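Local atomic coordinates of prolyl endopeptidase (Myxococcus xanthus, PDB entry 2BKL), a protein that probably hydrolyses oligopeptides on the carboxyl side of proline, and to some extent alanine, as a serine peptidase of the S9A family. Residues K64-S76 against F82-A94. Numbering follows the deposited sequence.
Sequences KELFYTDSVSTPS and FFYVRTHKDKEKA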
loop_
_atom_site.group_PDB
_atom_site.type_symbol
_atom_site.label_atom_id
_atom_site.label_comp_id
_atom_site.label_asym_id
_atom_site.label_seq_id
_atom_site.Cartn_x
_atom_site.Cartn_y
_atom_site.Cartn_z
ATOM N N LYS A 64 20.785 -1.639 -12.322
ATOM C CA LYS A 64 21.440 -0.362 -12.043
ATOM C C LYS A 64 21.074 0.696 -13.101
ATOM O O LYS A 64 20.800 1.847 -12.775
ATOM C CB LYS A 64 22.957 -0.556 -11.926
ATOM C CG LYS A 64 23.645 0.610 -11.267
ATOM C CD LYS A 64 25.129 0.335 -11.068
ATOM C CE LYS A 64 25.876 1.619 -10.704
ATOM N NZ LYS A 64 26.048 2.487 -11.897
ATOM N N GLU A 65 21.015 0.287 -14.364
ATOM C CA GLU A 65 20.629 1.155 -15.463
ATOM C C GLU A 65 19.165 1.606 -15.330
ATOM O O GLU A 65 18.804 2.726 -15.711
ATOM C CB GLU A 65 20.887 0.403 -16.778
ATOM C CG GLU A 65 20.469 1.049 -18.073
ATOM C CD GLU A 65 20.980 0.284 -19.300
ATOM O OE1 GLU A 65 21.147 -0.976 -19.227
ATOM O OE2 GLU A 65 21.208 0.941 -20.351
ATOM N N LEU A 66 18.326 0.748 -14.758
ATOM C CA LEU A 66 16.885 0.995 -14.710
ATOM C C LEU A 66 16.415 1.680 -13.442
ATOM O O LEU A 66 15.492 2.495 -13.486
ATOM C CB LEU A 66 16.120 -0.327 -14.837
ATOM C CG LEU A 66 16.183 -1.006 -16.200
ATOM C CD1 LEU A 66 15.610 -2.391 -16.111
ATOM C CD2 LEU A 66 15.475 -0.151 -17.251
ATOM N N PHE A 67 16.986 1.332 -12.293
ATOM C CA PHE A 67 16.430 1.776 -10.997
ATOM C C PHE A 67 16.889 3.164 -10.572
ATOM O O PHE A 67 16.219 3.812 -9.761
ATOM C CB PHE A 67 16.756 0.798 -9.862
ATOM C CG PHE A 67 15.987 -0.483 -9.888
ATOM C CD1 PHE A 67 15.165 -0.846 -10.950
ATOM C CD2 PHE A 67 16.134 -1.355 -8.840
ATOM C CE1 PHE A 67 14.457 -2.060 -10.912
ATOM C CE2 PHE A 67 15.454 -2.574 -8.800
ATOM C CZ PHE A 67 14.626 -2.925 -9.854
ATOM N N TYR A 68 18.056 3.607 -11.037
ATOM C CA TYR A 68 18.485 4.986 -10.769
ATOM C C TYR A 68 17.890 5.835 -11.868
ATOM O O TYR A 68 18.179 5.624 -13.042
ATOM C CB TYR A 68 20.002 5.094 -10.749
ATOM C CG TYR A 68 20.650 4.485 -9.522
ATOM C CD1 TYR A 68 20.615 5.134 -8.296
ATOM C CD2 TYR A 68 21.321 3.249 -9.592
ATOM C CE1 TYR A 68 21.227 4.578 -7.166
ATOM C CE2 TYR A 68 21.915 2.682 -8.494
ATOM C CZ TYR A 68 21.871 3.319 -7.263
ATOM O OH TYR A 68 22.465 2.718 -6.153
ATOM N N THR A 69 16.997 6.749 -11.507
ATOM C CA THR A 69 16.327 7.585 -12.493
ATOM C C THR A 69 16.365 9.049 -12.090
ATOM O O THR A 69 16.625 9.399 -10.928
ATOM C CB THR A 69 14.841 7.213 -12.653
ATOM O OG1 THR A 69 14.133 7.602 -11.480
ATOM C CG2 THR A 69 14.636 5.719 -12.760
ATOM N N ASP A 70 16.091 9.881 -13.081
ATOM C CA ASP A 70 15.754 11.280 -12.901
ATOM C C ASP A 70 14.249 11.338 -12.961
ATOM O O ASP A 70 13.655 11.001 -13.984
ATOM C CB ASP A 70 16.321 12.128 -14.039
ATOM C CG ASP A 70 17.795 12.206 -14.002
ATOM O OD1 ASP A 70 18.341 12.618 -12.955
ATOM O OD2 ASP A 70 18.512 11.835 -14.964
ATOM N N SER A 71 13.614 11.731 -11.875
ATOM C CA SER A 71 12.186 11.877 -11.854
ATOM C C SER A 71 11.831 13.080 -10.992
ATOM O O SER A 71 12.651 13.592 -10.215
ATOM C CB SER A 71 11.538 10.624 -11.297
ATOM O OG SER A 71 11.674 10.528 -9.884
ATOM N N VAL A 72 10.621 13.563 -11.200
ATOM C CA VAL A 72 10.056 14.628 -10.363
ATOM C C VAL A 72 8.597 14.308 -10.049
ATOM O O VAL A 72 7.880 13.779 -10.935
ATOM C CB VAL A 72 10.189 16.001 -11.024
ATOM C CG1 VAL A 72 9.369 16.087 -12.292
ATOM C CG2 VAL A 72 9.783 17.117 -10.045
ATOM N N SER A 73 8.169 14.597 -8.814
ATOM C CA SER A 73 6.784 14.400 -8.312
ATOM C C SER A 73 5.912 15.563 -8.764
ATOM O O SER A 73 6.408 16.607 -9.139
ATOM C CB SER A 73 6.716 14.327 -6.746
ATOM O OG SER A 73 6.764 15.629 -6.049
ATOM N N THR A 74 4.595 15.385 -8.690
ATOM C CA THR A 74 3.703 16.537 -8.816
ATOM C C THR A 74 4.011 17.577 -7.740
ATOM O O THR A 74 4.346 17.210 -6.605
ATOM C CB THR A 74 2.207 16.165 -8.711
ATOM O OG1 THR A 74 1.930 15.459 -7.509
ATOM C CG2 THR A 74 1.802 15.212 -9.807
ATOM N N PRO A 75 3.876 18.855 -8.071
ATOM C CA PRO A 75 4.237 19.907 -7.118
ATOM C C PRO A 75 3.109 20.300 -6.169
ATOM O O PRO A 75 1.927 20.296 -6.537
ATOM C CB PRO A 75 4.602 21.070 -8.030
ATOM C CG PRO A 75 3.790 20.858 -9.268
ATOM C CD PRO A 75 3.511 19.415 -9.383
ATOM N N SER A 76 3.480 20.568 -4.927
ATOM C CA SER A 76 2.596 21.262 -3.977
ATOM C C SER A 76 2.840 22.763 -4.057
ATOM O O SER A 76 3.966 23.236 -3.893
ATOM C CB SER A 76 2.806 20.733 -2.581
ATOM O OG SER A 76 2.416 19.373 -2.605
ATOM N N PHE A 82 6.722 26.428 -4.994
ATOM C CA PHE A 82 6.480 25.085 -5.425
ATOM C C PHE A 82 7.379 24.158 -4.650
ATOM O O PHE A 82 8.560 24.460 -4.461
ATOM C CB PHE A 82 6.806 24.932 -6.920
ATOM C CG PHE A 82 5.843 25.613 -7.829
ATOM C CD1 PHE A 82 5.853 26.987 -7.958
ATOM C CD2 PHE A 82 4.973 24.873 -8.612
ATOM C CE1 PHE A 82 4.971 27.633 -8.829
ATOM C CE2 PHE A 82 4.104 25.511 -9.487
ATOM C CZ PHE A 82 4.101 26.891 -9.576
ATOM N N PHE A 83 6.835 23.027 -4.235
ATOM C CA PHE A 83 7.537 22.038 -3.430
ATOM C C PHE A 83 7.329 20.678 -4.053
ATOM O O PHE A 83 6.202 20.308 -4.388
ATOM C CB PHE A 83 6.989 22.000 -2.000
ATOM C CG PHE A 83 7.158 23.288 -1.252
ATOM C CD1 PHE A 83 6.315 24.363 -1.471
ATOM C CD2 PHE A 83 8.201 23.459 -0.367
ATOM C CE1 PHE A 83 6.505 25.564 -0.794
ATOM C CE2 PHE A 83 8.368 24.664 0.310
ATOM C CZ PHE A 83 7.533 25.682 0.092
ATOM N N TYR A 84 8.383 19.897 -4.216
ATOM C CA TYR A 84 8.299 18.664 -4.983
ATOM C C TYR A 84 9.532 17.815 -4.724
ATOM O O TYR A 84 10.601 18.339 -4.372
ATOM C CB TYR A 84 8.131 18.973 -6.503
ATOM C CG TYR A 84 9.180 19.949 -6.975
ATOM C CD1 TYR A 84 8.965 21.307 -6.874
ATOM C CD2 TYR A 84 10.422 19.512 -7.427
ATOM C CE1 TYR A 84 9.920 22.210 -7.232
ATOM C CE2 TYR A 84 11.386 20.419 -7.795
ATOM C CZ TYR A 84 11.134 21.766 -7.683
ATOM O OH TYR A 84 12.065 22.707 -8.037
ATOM N N VAL A 85 9.364 16.515 -4.851
ATOM C CA VAL A 85 10.444 15.571 -4.668
ATOM C C VAL A 85 11.072 15.190 -6.012
ATOM O O VAL A 85 10.365 15.004 -7.008
ATOM C CB VAL A 85 9.909 14.353 -3.927
ATOM C CG1 VAL A 85 10.907 13.236 -3.902
ATOM C CG2 VAL A 85 9.541 14.750 -2.491
ATOM N N ARG A 86 12.399 15.050 -6.041
ATOM C CA ARG A 86 13.107 14.526 -7.196
ATOM C C ARG A 86 13.880 13.285 -6.824
ATOM O O ARG A 86 14.352 13.151 -5.704
ATOM C CB ARG A 86 14.141 15.515 -7.726
ATOM C CG ARG A 86 13.596 16.792 -8.373
ATOM C CD ARG A 86 14.689 17.598 -9.059
ATOM N NE ARG A 86 14.255 18.840 -9.689
ATOM C CZ ARG A 86 13.745 18.939 -10.907
ATOM N NH1 ARG A 86 13.543 17.860 -11.643
ATOM N NH2 ARG A 86 13.394 20.132 -11.376
ATOM N N THR A 87 14.046 12.387 -7.783
ATOM C CA THR A 87 15.129 11.427 -7.700
ATOM C C THR A 87 16.212 11.840 -8.687
ATOM O O THR A 87 15.947 12.452 -9.717
ATOM C CB THR A 87 14.695 9.993 -8.026
ATOM O OG1 THR A 87 14.158 9.913 -9.364
ATOM C CG2 THR A 87 13.595 9.503 -7.084
ATOM N N HIS A 88 17.436 11.454 -8.359
ATOM C CA HIS A 88 18.618 11.664 -9.208
ATOM C C HIS A 88 19.309 10.313 -9.426
ATOM O O HIS A 88 19.150 9.373 -8.637
ATOM C CB HIS A 88 19.615 12.646 -8.557
ATOM C CG HIS A 88 19.066 14.015 -8.288
ATOM N ND1 HIS A 88 18.529 14.809 -9.274
ATOM C CD2 HIS A 88 19.002 14.738 -7.147
ATOM C CE1 HIS A 88 18.137 15.960 -8.745
ATOM N NE2 HIS A 88 18.406 15.939 -7.453
ATOM N N LYS A 89 20.089 10.204 -10.491
ATOM C CA LYS A 89 20.723 8.934 -10.841
ATOM C C LYS A 89 21.870 8.583 -9.922
ATOM O O LYS A 89 22.348 7.447 -9.968
ATOM C CB LYS A 89 21.209 8.941 -12.289
ATOM C CG LYS A 89 20.094 8.951 -13.288
ATOM C CD LYS A 89 20.568 8.508 -14.649
ATOM C CE LYS A 89 19.470 8.638 -15.668
ATOM N NZ LYS A 89 19.871 7.961 -16.925
ATOM N N ASP A 90 22.325 9.544 -9.105
ATOM C CA ASP A 90 23.471 9.346 -8.221
ATOM C C ASP A 90 23.143 9.492 -6.744
ATOM O O ASP A 90 24.013 9.772 -5.918
ATOM C CB ASP A 90 24.630 10.272 -8.620
ATOM C CG ASP A 90 24.297 11.753 -8.494
ATOM O OD1 ASP A 90 23.127 12.157 -8.278
ATOM O OD2 ASP A 90 25.184 12.619 -8.628
ATOM N N LYS A 91 21.876 9.255 -6.408
ATOM C CA LYS A 91 21.413 9.331 -5.029
ATOM C C LYS A 91 20.585 8.092 -4.648
ATOM O O LYS A 91 19.825 7.539 -5.453
ATOM C CB LYS A 91 20.562 10.592 -4.811
ATOM C CG LYS A 91 21.241 11.918 -5.140
ATOM C CD LYS A 91 22.336 12.265 -4.161
ATOM C CE LYS A 91 22.734 13.748 -4.316
ATOM N NZ LYS A 91 23.974 14.084 -3.599
ATOM N N GLU A 92 20.688 7.716 -3.385
ATOM C CA GLU A 92 20.009 6.519 -2.865
ATOM C C GLU A 92 18.562 6.747 -2.436
ATOM O O GLU A 92 17.793 5.781 -2.404
ATOM C CB GLU A 92 20.810 5.920 -1.712
ATOM C CG GLU A 92 22.148 5.331 -2.169
ATOM C CD GLU A 92 21.967 4.191 -3.120
ATOM O OE1 GLU A 92 21.188 3.326 -2.776
ATOM O OE2 GLU A 92 22.597 4.169 -4.187
ATOM N N LYS A 93 18.211 7.996 -2.115
ATOM C CA LYS A 93 16.884 8.406 -1.679
ATOM C C LYS A 93 16.475 9.666 -2.427
ATOM O O LYS A 93 17.337 10.472 -2.796
ATOM C CB LYS A 93 16.902 8.712 -0.175
ATOM C CG LYS A 93 17.196 7.522 0.716
ATOM C CD LYS A 93 17.170 7.962 2.186
ATOM C CE LYS A 93 17.657 6.943 3.146
ATOM N NZ LYS A 93 16.771 5.761 3.176
ATOM N N ALA A 94 15.169 9.846 -2.593
ATOM C CA ALA A 94 14.615 11.066 -3.152
ATOM C C ALA A 94 14.793 12.254 -2.228
ATOM O O ALA A 94 14.915 12.093 -1.025
ATOM C CB ALA A 94 13.157 10.874 -3.441
HETATM O O HOH W 1 17.249 7.265 -8.411
HETATM O O HOH W 2 17.141 14.562 -11.523
HETATM O O HOH W 3 10.312 12.013 -7.851
HETATM O O HOH W 4 14.692 15.056 -11.509
#
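The Tyr68 ring meets the turn His88 to Lys91 and the residue after it along its edge: Lys91 O lies near the ring plane, as does Glu92 OE2, while Lys89 O sits obliquely, 3.3 Å from CD1. Tyr68 OH donates to Glu92 OE2 in a very short hydrogen bond of 2.4 Å, with the carboxylate plane turned 72° from the ring. Glu92 reaches it through a chain bent at chi2 (-63°), and its OE1 takes the backbone N of Ala658 on helix 657-674, which also packs against the tyrosine. A phenylalanine in place of Tyr68 would probably leave Glu92 OE2 without this donor and the carboxylate freer to turn.

Farther along, Val72 CG2 lies over one face of the Arg86 guanidinium, offset toward its rim, and touches Tyr84 CD2 at 3.6 Å. Glu106 receives both Arg86 NH2, in a salt bridge, and Tyr84 OH. The Phe82 ring takes Pro75 CB at its edge, and Phe83 meets Ser76 O the same way.

Between these groups Ser71 OG and Thr87 OG1 share a 2.6 Å hydrogen bond. One water links Ser71 OG to Val85 O, another Ser71 O to Arg86 NH1. The backbones pair at Ser71 with Thr87 and at Ser76 with Phe83, but the register slips by one in between. There Ser73 OG, held between its backbone N and carbonyl carbon (chi1 79°), accepts from Val85 N at 3.0 Å and donates to Thr74 O, while Ser73 N bonds Val85 O at 2.9 Å.

This is an antiparallel beta hairpin with an interrupted ladder, the first two strands of a four-stranded blade in the N-terminal beta-propeller of prolyl oligopeptidases, its Tyr68 end meeting helix 657-674 of the alpha/beta-hydrolase domain.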